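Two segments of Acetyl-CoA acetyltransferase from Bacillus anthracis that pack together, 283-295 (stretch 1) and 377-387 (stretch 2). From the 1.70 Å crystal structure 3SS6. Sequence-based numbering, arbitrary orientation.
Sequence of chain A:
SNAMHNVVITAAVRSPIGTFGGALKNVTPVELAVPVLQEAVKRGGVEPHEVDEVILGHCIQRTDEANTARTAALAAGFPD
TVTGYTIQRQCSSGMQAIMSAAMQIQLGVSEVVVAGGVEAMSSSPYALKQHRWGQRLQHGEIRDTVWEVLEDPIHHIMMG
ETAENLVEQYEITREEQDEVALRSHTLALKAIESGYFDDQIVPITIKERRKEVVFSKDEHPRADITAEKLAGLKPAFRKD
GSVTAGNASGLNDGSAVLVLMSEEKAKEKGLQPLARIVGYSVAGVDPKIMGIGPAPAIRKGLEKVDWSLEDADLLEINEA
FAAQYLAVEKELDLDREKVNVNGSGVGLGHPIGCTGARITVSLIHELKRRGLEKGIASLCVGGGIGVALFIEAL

Stretch 1 (283-295) AGVDPKIMGIGPA
Stretch 2, residues 377-387: ASLCVGGGIGV

Backbone pairing sets the register. Strand 283-284 runs antiparallel to strand 385-387: Ala283 and Gly386 form the hydrogen-bonded pair, with Ala283 N to Gly386 O at 2.9 Å and Gly386 N to Ala283 O at 2.8 Å, and Gly284 faces Ile385 as the non-hydrogen-bonded pair, CA to CA 4.6 Å. Val285 N to Gly384 O, 2.8 Å and nearly linear, extends the ladder past the strand. Stretch 2 is a hairpin whose turn is closed by Gly384 N to Val381 O at 3.0 Å.

Glycines permit the closest backbone approach. Gly384 (phi/psi 91/55) lies 3.9 Å CA to CA from Pro287; a CB here would strike Val285 O and Pro287 N. Gly386 CA makes a CA-H...O contact of 3.5 Å to Gly293 O, and a CB on either Gly386 or Gly293 would clash across the interface.

Side chains fill what remains. After the 3-10 segment 287-292, Pro294 (C-gamma exo) sets CD 3.8 Å from Cys380 CB. Met290 (chi p, p, t) points toward the hairpin, SD 3.8 Å from the SG of Cys380 (chi1 p), while its CB sits 3.4 Å from Val381 O.

One water bridges the turn, donating to Pro287 O and accepting from Gly383 N, each at 2.9 Å from the water O.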

ATOM      1  N   ALA A 283     -21.107  32.708  -1.031  1.00 16.39           N
ATOM      2  CA  ALA A 283     -22.399  32.330  -0.448  1.00 17.47           C
ATOM      3  C   ALA A 283     -22.439  30.838  -0.135  1.00 19.53           C
ATOM      4  O   ALA A 283     -21.957  30.021  -0.915  1.00 21.29           O
ATOM      5  CB  ALA A 283     -23.541  32.709  -1.403  1.00 21.27           C
ATOM      6  N   GLY A 284     -22.985  30.485   1.022  1.00 17.70           N
ATOM      7  CA  GLY A 284     -23.121  29.084   1.384  1.00 20.17           C
ATOM      8  C   GLY A 284     -24.503  28.515   1.117  1.00 21.91           C
ATOM      9  O   GLY A 284     -25.518  29.144   1.427  1.00 23.37           O
ATOM     10  N   VAL A 285     -24.538  27.302   0.569  1.00 21.08           N
ATOM     11  CA  VAL A 285     -25.795  26.621   0.259  1.00 22.27           C
ATOM     12  C   VAL A 285     -25.769  25.174   0.728  1.00 23.73           C
ATOM     13  O   VAL A 285     -24.766  24.712   1.279  1.00 22.37           O
ATOM     14  CB  VAL A 285     -26.071  26.627  -1.265  1.00 25.64           C
ATOM     15  CG1 VAL A 285     -26.254  28.050  -1.768  1.00 28.94           C
ATOM     16  CG2 VAL A 285     -24.940  25.924  -2.023  1.00 24.00           C
ATOM     17  N   ASP A 286     -26.876  24.466   0.506  1.00 22.61           N
ATOM     18  CA  ASP A 286     -26.990  23.036   0.824  1.00 23.94           C
ATOM     19  C   ASP A 286     -25.971  22.218   0.019  1.00 25.23           C
ATOM     20  O   ASP A 286     -25.992  22.235  -1.209  1.00 24.55           O
ATOM     21  CB  ASP A 286     -28.408  22.555   0.493  1.00 30.90           C
ATOM     22  CG  ASP A 286     -28.644  21.090   0.845  1.00 33.78           C
ATOM     23  OD1 ASP A 286     -27.684  20.381   1.222  1.00 32.00           O
ATOM     24  OD2 ASP A 286     -29.807  20.643   0.737  1.00 36.90           O
ATOM     25  N   PRO A 287     -25.075  21.491   0.708  1.00 25.88           N
ATOM     26  CA  PRO A 287     -24.061  20.712  -0.023  1.00 23.36           C
ATOM     27  C   PRO A 287     -24.686  19.724  -1.015  1.00 23.93           C
ATOM     28  O   PRO A 287     -24.066  19.389  -2.030  1.00 24.31           O
ATOM     29  CB  PRO A 287     -23.348  19.928   1.090  1.00 28.56           C
ATOM     30  CG  PRO A 287     -23.608  20.708   2.340  1.00 30.49           C
ATOM     31  CD  PRO A 287     -24.961  21.332   2.169  1.00 27.67           C
ATOM     32  N   LYS A 288     -25.899  19.263  -0.724  1.00 25.65           N
ATOM     33  CA  LYS A 288     -26.560  18.283  -1.587  1.00 29.01           C
ATOM     34  C   LYS A 288     -26.949  18.859  -2.946  1.00 28.39           C
ATOM     35  O   LYS A 288     -27.217  18.111  -3.891  1.00 28.94           O
ATOM     36  CB  LYS A 288     -27.773  17.669  -0.892  1.00 27.73           C
ATOM     37  CG  LYS A 288     -27.408  16.735   0.246  1.00 30.12           C
ATOM     38  CD  LYS A 288     -28.656  16.178   0.891  1.00 32.38           C
ATOM     39  CE  LYS A 288     -28.322  15.328   2.100  1.00 38.32           C
ATOM     40  NZ  LYS A 288     -29.558  14.821   2.761  1.00 42.69           N
ATOM     41  N   ILE A 289     -26.987  20.185  -3.035  1.00 25.61           N
ATOM     42  CA  ILE A 289     -27.176  20.861  -4.322  1.00 27.11           C
ATOM     43  C   ILE A 289     -26.131  21.955  -4.506  1.00 28.18           C
ATOM     44  O   ILE A 289     -26.441  23.072  -4.953  1.00 25.75           O
ATOM     45  CB  ILE A 289     -28.590  21.457  -4.439  1.00 29.35           C
ATOM     46  CG1 ILE A 289     -28.940  22.238  -3.168  1.00 30.63           C
ATOM     47  CG2 ILE A 289     -29.611  20.349  -4.674  1.00 29.36           C
ATOM     48  CD1 ILE A 289     -30.111  23.200  -3.340  1.00 34.89           C
ATOM     49  N   MET A 290     -24.884  21.620  -4.166  1.00 27.02           N
ATOM     50  CA  MET A 290     -23.772  22.567  -4.222  1.00 25.33           C
ATOM     51  C   MET A 290     -23.672  23.317  -5.553  1.00 24.22           C
ATOM     52  O   MET A 290     -23.149  24.427  -5.605  1.00 23.62           O
ATOM     53  CB  MET A 290     -22.440  21.866  -3.901  1.00 25.19           C
ATOM     54  CG  MET A 290     -21.997  20.821  -4.929  1.00 21.99           C
ATOM     55  SD  MET A 290     -20.977  21.548  -6.223  1.00 23.97           S
ATOM     56  CE  MET A 290     -21.119  20.272  -7.492  1.00 25.39           C
ATOM     57  N   GLY A 291     -24.189  22.719  -6.624  1.00 24.58           N
ATOM     58  CA  GLY A 291     -24.015  23.288  -7.945  1.00 19.44           C
ATOM     59  C   GLY A 291     -24.709  24.626  -8.138  1.00 22.99           C
ATOM     60  O   GLY A 291     -24.364  25.369  -9.051  1.00 20.91           O
ATOM     61  N   ILE A 292     -25.679  24.928  -7.273  1.00 24.80           N
ATOM     62  CA  ILE A 292     -26.459  26.172  -7.369  1.00 22.98           C
ATOM     63  C   ILE A 292     -25.749  27.377  -6.740  1.00 25.11           C
ATOM     64  O   ILE A 292     -26.206  28.519  -6.858  1.00 22.59           O
ATOM     65  CB  ILE A 292     -27.842  26.020  -6.717  1.00 24.78           C
ATOM     66  CG1 ILE A 292     -28.823  27.049  -7.280  1.00 24.74           C
ATOM     67  CG2 ILE A 292     -27.744  26.142  -5.194  1.00 21.73           C
ATOM     68  CD1 ILE A 292     -29.040  26.917  -8.782  1.00 26.85           C
ATOM     69  N   GLY A 293     -24.641  27.118  -6.056  1.00 22.94           N
ATOM     70  CA  GLY A 293     -23.893  28.181  -5.400  1.00 21.79           C
ATOM     71  C   GLY A 293     -23.754  29.504  -6.144  1.00 20.90           C
ATOM     72  O   GLY A 293     -23.901  30.567  -5.540  1.00 20.37           O
ATOM     73  N   PRO A 294     -23.426  29.459  -7.445  1.00 20.27           N
ATOM     74  CA  PRO A 294     -23.230  30.740  -8.133  1.00 18.99           C
ATOM     75  C   PRO A 294     -24.448  31.672  -8.092  1.00 19.14           C
ATOM     76  O   PRO A 294     -24.259  32.878  -8.173  1.00 19.80           O
ATOM     77  CB  PRO A 294     -22.912  30.323  -9.573  1.00 19.60           C
ATOM     78  CG  PRO A 294     -22.263  28.949  -9.410  1.00 19.51           C
ATOM     79  CD  PRO A 294     -23.022  28.309  -8.281  1.00 19.65           C
ATOM     80  N   ALA A 295     -25.663  31.143  -7.967  1.00 19.94           N
ATOM     81  CA  ALA A 295     -26.838  32.022  -7.976  1.00 19.56           C
ATOM     82  C   ALA A 295     -26.824  33.029  -6.814  1.00 22.12           C
ATOM     83  O   ALA A 295     -26.808  34.245  -7.038  1.00 21.49           O
ATOM     84  CB  ALA A 295     -28.142  31.209  -8.009  1.00 23.29           C
ATOM     85  N   ALA A 377     -17.081  36.281 -13.118  1.00 12.40           N
ATOM     86  CA  ALA A 377     -16.627  34.897 -13.115  1.00 13.35           C
ATOM     87  C   ALA A 377     -17.139  34.247 -11.832  1.00 13.40           C
ATOM     88  O   ALA A 377     -17.001  34.805 -10.746  1.00 14.43           O
ATOM     89  CB  ALA A 377     -15.110  34.817 -13.185  1.00 14.98           C
ATOM     90  N   SER A 378     -17.723  33.063 -11.949  1.00 13.59           N
ATOM     91  CA  SER A 378     -18.333  32.442 -10.780  1.00 13.26           C
ATOM     92  C   SER A 378     -18.355  30.937 -10.909  1.00 15.79           C
ATOM     93  O   SER A 378     -18.452  30.404 -12.010  1.00 14.25           O
ATOM     94  CB  SER A 378     -19.767  32.966 -10.607  1.00 15.35           C
ATOM     95  OG  SER A 378     -20.382  32.440  -9.440  1.00 15.26           O
ATOM     96  N   LEU A 379     -18.270  30.245  -9.780  1.00 14.10           N
ATOM     97  CA  LEU A 379     -18.334  28.790  -9.842  1.00 16.87           C
ATOM     98  C   LEU A 379     -18.844  28.160  -8.567  1.00 20.42           C
ATOM     99  O   LEU A 379     -18.738  28.756  -7.503  1.00 17.57           O
ATOM    100  CB  LEU A 379     -16.979  28.205 -10.261  1.00 17.62           C
ATOM    101  CG  LEU A 379     -15.779  28.198  -9.320  1.00 16.99           C
ATOM    102  CD1 LEU A 379     -14.619  27.569 -10.074  1.00 16.35           C
ATOM    103  CD2 LEU A 379     -15.419  29.603  -8.859  1.00 14.58           C
ATOM    104  N   CYS A 380     -19.414  26.960  -8.701  1.00 20.60           N
ATOM    105  CA  CYS A 380     -19.913  26.196  -7.569  1.00 21.07           C
ATOM    106  C   CYS A 380     -18.725  25.503  -6.921  1.00 26.29           C
ATOM    107  O   CYS A 380     -17.647  25.404  -7.510  1.00 23.29           O
ATOM    108  CB  CYS A 380     -20.957  25.159  -8.006  1.00 19.59           C
ATOM    109  SG  CYS A 380     -20.290  23.848  -9.112  1.00 24.71           S
ATOM    110  N   VAL A 381     -18.933  25.037  -5.699  1.00 23.18           N
ATOM    111  CA  VAL A 381     -17.861  24.481  -4.883  1.00 24.14           C
ATOM    112  C   VAL A 381     -18.392  23.283  -4.117  1.00 24.33           C
ATOM    113  O   VAL A 381     -19.438  23.375  -3.474  1.00 22.93           O
ATOM    114  CB  VAL A 381     -17.384  25.532  -3.863  1.00 23.20           C
ATOM    115  CG1 VAL A 381     -16.278  24.968  -2.974  1.00 21.85           C
ATOM    116  CG2 VAL A 381     -16.933  26.798  -4.581  1.00 22.05           C
ATOM    117  N   GLY A 382     -17.692  22.149  -4.183  1.00 24.39           N
ATOM    118  CA  GLY A 382     -18.103  21.000  -3.393  1.00 24.02           C
ATOM    119  C   GLY A 382     -18.176  21.412  -1.934  1.00 25.47           C
ATOM    120  O   GLY A 382     -17.359  22.208  -1.472  1.00 24.23           O
ATOM    121  N   GLY A 383     -19.161  20.890  -1.209  1.00 23.68           N
ATOM    122  CA  GLY A 383     -19.373  21.292   0.174  1.00 23.56           C
ATOM    123  C   GLY A 383     -20.432  22.378   0.303  1.00 25.37           C
ATOM    124  O   GLY A 383     -20.816  22.740   1.422  1.00 23.44           O
ATOM    125  N   GLY A 384     -20.888  22.903  -0.836  1.00 23.88           N
ATOM    126  CA  GLY A 384     -21.989  23.861  -0.877  1.00 22.19           C
ATOM    127  C   GLY A 384     -21.605  25.336  -0.794  1.00 17.72           C
ATOM    128  O   GLY A 384     -22.098  26.074   0.077  1.00 21.08           O
ATOM    129  N   ILE A 385     -20.724  25.776  -1.682  1.00 15.34           N
ATOM    130  CA  ILE A 385     -20.341  27.184  -1.711  1.00 16.10           C
ATOM    131  C   ILE A 385     -20.398  27.729  -3.127  1.00 20.71           C
ATOM    132  O   ILE A 385     -20.157  27.007  -4.093  1.00 22.52           O
ATOM    133  CB  ILE A 385     -18.948  27.392  -1.080  1.00 18.63           C
ATOM    134  CG1 ILE A 385     -18.904  26.738   0.305  1.00 19.14           C
ATOM    135  CG2 ILE A 385     -18.601  28.879  -0.969  1.00 20.12           C
ATOM    136  CD1 ILE A 385     -17.525  26.776   0.968  1.00 20.01           C
ATOM    137  N   GLY A 386     -20.775  28.994  -3.250  1.00 16.51           N
ATOM    138  CA  GLY A 386     -20.657  29.694  -4.517  1.00 14.52           C
ATOM    139  C   GLY A 386     -19.727  30.874  -4.319  1.00 15.43           C
ATOM    140  O   GLY A 386     -19.746  31.503  -3.267  1.00 15.82           O
ATOM    141  N   VAL A 387     -18.916  31.177  -5.324  1.00 15.18           N
ATOM    142  CA  VAL A 387     -18.015  32.320  -5.247  1.00 15.22           C
ATOM    143  C   VAL A 387     -18.126  33.088  -6.553  1.00 14.65           C
ATOM    144  O   VAL A 387     -18.274  32.481  -7.607  1.00 14.69           O
ATOM    145  CB  VAL A 387     -16.563  31.864  -5.021  1.00 15.44           C
ATOM    146  CG1 VAL A 387     -15.639  33.066  -4.864  1.00 14.88           C
ATOM    147  CG2 VAL A 387     -16.491  30.966  -3.786  1.00 15.65           C
TER
HETATM  148  O   HOH W   1     -21.224  18.931  -1.857  1.00 23.89           O